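Local structure of cysteine desulfurase (Thermococcus onnurineus, 5B89) at residues A95-E99 with E251-D255. The protein probably catalyses the pyridoxal-phosphate-dependent removal of sulfur from L-cysteine, passing it to a sulfur carrier and leaving L-alanine. Residues are numbered along the deposited sequence.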
loop_
_atom_site.group_PDB
_atom_site.type_symbol
_atom_site.label_atom_id
_atom_site.label_comp_id
_atom_site.label_asym_id
_atom_site.label_seq_id
_atom_site.Cartn_x
_atom_site.Cartn_y
_atom_site.Cartn_z
ATOM N N ALA B 95 -5.712 -20.472 -5.460
ATOM C CA ALA B 95 -5.525 -20.536 -4.027
ATOM C C ALA B 95 -6.847 -20.560 -3.267
ATOM O O ALA B 95 -7.883 -20.269 -3.885
ATOM C CB ALA B 95 -4.760 -19.293 -3.602
ATOM N N LYS B 96 -6.762 -20.807 -1.996
ATOM C CA LYS B 96 -7.924 -20.659 -1.104
ATOM C C LYS B 96 -7.996 -19.179 -0.712
ATOM O O LYS B 96 -6.957 -18.472 -0.630
ATOM C CB LYS B 96 -7.787 -21.478 0.143
ATOM C CG LYS B 96 -7.656 -23.027 -0.127
ATOM C CD LYS B 96 -7.541 -23.765 1.210
ATOM C CE LYS B 96 -7.437 -25.300 1.057
ATOM N NZ LYS B 96 -7.612 -25.917 2.404
ATOM N N PHE B 97 -9.205 -18.754 -0.374
ATOM C CA PHE B 97 -9.440 -17.371 0.168
ATOM C C PHE B 97 -8.460 -17.012 1.210
ATOM O O PHE B 97 -7.859 -15.890 1.147
ATOM C CB PHE B 97 -10.855 -17.414 0.786
ATOM C CG PHE B 97 -11.309 -16.075 1.372
ATOM C CD1 PHE B 97 -11.929 -15.149 0.563
ATOM C CD2 PHE B 97 -11.152 -15.799 2.705
ATOM C CE1 PHE B 97 -12.380 -13.948 1.143
ATOM C CE2 PHE B 97 -11.566 -14.568 3.247
ATOM C CZ PHE B 97 -12.194 -13.709 2.440
ATOM N N GLU B 98 -8.232 -17.812 2.235
ATOM C CA GLU B 98 -7.430 -17.439 3.341
ATOM C C GLU B 98 -5.903 -17.331 3.125
ATOM O O GLU B 98 -5.195 -16.887 3.982
ATOM C CB GLU B 98 -7.676 -18.361 4.535
ATOM C CG GLU B 98 -7.425 -19.798 4.306
ATOM C CD GLU B 98 -8.717 -20.505 3.897
ATOM O OE1 GLU B 98 -9.603 -20.057 3.108
ATOM O OE2 GLU B 98 -8.685 -21.736 4.355
ATOM N N GLU B 99 -5.526 -17.810 1.942
ATOM C CA GLU B 99 -4.106 -17.799 1.588
ATOM C C GLU B 99 -3.695 -16.491 0.858
ATOM O O GLU B 99 -2.505 -16.377 0.503
ATOM C CB GLU B 99 -3.767 -18.968 0.675
ATOM C CG GLU B 99 -3.914 -20.334 1.381
ATOM C CD GLU B 99 -3.849 -21.567 0.462
ATOM O OE1 GLU B 99 -3.122 -22.579 0.916
ATOM O OE2 GLU B 99 -4.389 -21.533 -0.660
ATOM N N GLU B 251 -1.237 -22.535 3.040
ATOM C CA GLU B 251 -1.739 -22.756 4.386
ATOM C C GLU B 251 -0.850 -23.548 5.316
ATOM O O GLU B 251 -0.833 -23.353 6.524
ATOM C CB GLU B 251 -3.152 -23.356 4.331
ATOM C CG GLU B 251 -3.281 -24.715 3.784
ATOM C CD GLU B 251 -4.729 -25.256 3.747
ATOM O OE1 GLU B 251 -5.594 -24.693 4.424
ATOM O OE2 GLU B 251 -4.932 -26.205 2.995
ATOM N N GLU B 252 -0.053 -24.457 4.722
ATOM C CA GLU B 252 0.884 -25.112 5.521
ATOM C C GLU B 252 1.888 -24.272 6.258
ATOM O O GLU B 252 2.513 -24.695 7.258
ATOM C CB GLU B 252 1.540 -26.227 4.747
ATOM C CG GLU B 252 2.919 -26.005 4.279
ATOM C CD GLU B 252 3.649 -27.345 4.038
ATOM O OE1 GLU B 252 4.832 -27.524 4.476
ATOM O OE2 GLU B 252 3.031 -28.232 3.393
ATOM N N PHE B 253 2.116 -22.976 5.867
ATOM C CA PHE B 253 2.943 -22.060 6.554
ATOM C C PHE B 253 2.283 -21.116 7.508
ATOM O O PHE B 253 2.977 -20.312 8.118
ATOM C CB PHE B 253 3.737 -21.222 5.474
ATOM C CG PHE B 253 4.654 -22.108 4.691
ATOM C CD1 PHE B 253 5.960 -22.375 5.136
ATOM C CD2 PHE B 253 4.166 -22.751 3.579
ATOM C CE1 PHE B 253 6.765 -23.266 4.400
ATOM C CE2 PHE B 253 4.975 -23.637 2.908
ATOM C CZ PHE B 253 6.232 -23.870 3.322
ATOM N N PHE B 254 0.974 -21.280 7.749
ATOM C CA PHE B 254 0.323 -20.350 8.726
ATOM C C PHE B 254 0.939 -20.476 10.125
ATOM O O PHE B 254 0.920 -19.502 10.832
ATOM C CB PHE B 254 -1.147 -20.611 8.750
ATOM C CG PHE B 254 -1.909 -20.279 7.506
ATOM C CD1 PHE B 254 -1.386 -19.487 6.429
ATOM C CD2 PHE B 254 -3.233 -20.666 7.325
ATOM C CE1 PHE B 254 -2.208 -19.135 5.383
ATOM C CE2 PHE B 254 -4.011 -20.334 6.253
ATOM C CZ PHE B 254 -3.465 -19.524 5.255
ATOM N N ASP B 255 1.467 -21.644 10.530
ATOM C CA ASP B 255 2.063 -21.811 11.915
ATOM C C ASP B 255 3.552 -21.486 11.951
ATOM O O ASP B 255 4.192 -21.690 12.949
ATOM C CB ASP B 255 1.880 -23.297 12.400
ATOM C CG ASP B 255 0.435 -23.633 12.769
ATOM O OD1 ASP B 255 -0.347 -22.699 13.040
ATOM O OD2 ASP B 255 0.074 -24.839 12.754
#
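In the large domain of this fold-type I PLP enzyme, a member of the class-V aminotransferase family, the outermost strand 100-103 of the seven-stranded mixed sheet runs antiparallel to strand 245-249. Residues 95-99 lead into the first of these strands and 251-255 leave the second, so the two short turns meet at one end of the strand pair, near the surface and away from the cofactor site; a backbone hydrogen bond between Glu-99 and Ile-249 continues the pairing up to the turns. At Glu-251 the contact is polar. Its backbone N donates to Glu-99 OE1 at 2.8 Å, while the other carboxylate oxygen, Glu-99 OE2, accepts from Lys-96 N at 2.8 Å. One carboxylate thus ties its own turn together and bridges to the neighbouring one. The extended Lys-96 brings NZ to 2.8 Å from Glu-251 OE2 in a salt bridge, with a weak second hydrogen bond from Lys-96 NZ to Glu-251 OE1 at 3.1 Å, which places a positive charge beside an acidic group that also includes Glu-98 and Glu-99. Glu-252 turns outward to a salt bridge with Arg-250, and Phe-253 packs against Phe-229, both off the interface. Phe-254 then returns to it, three residues on, its N hydrogen-bonded to Glu-251 O at 3.0 Å. Its side chain also touches Ile-249 and Pro-280, and Phe-254 CZ lies 4.0 Å from Glu-99 CG. Phe-254 CZ is 3.4 Å from Glu-98 O.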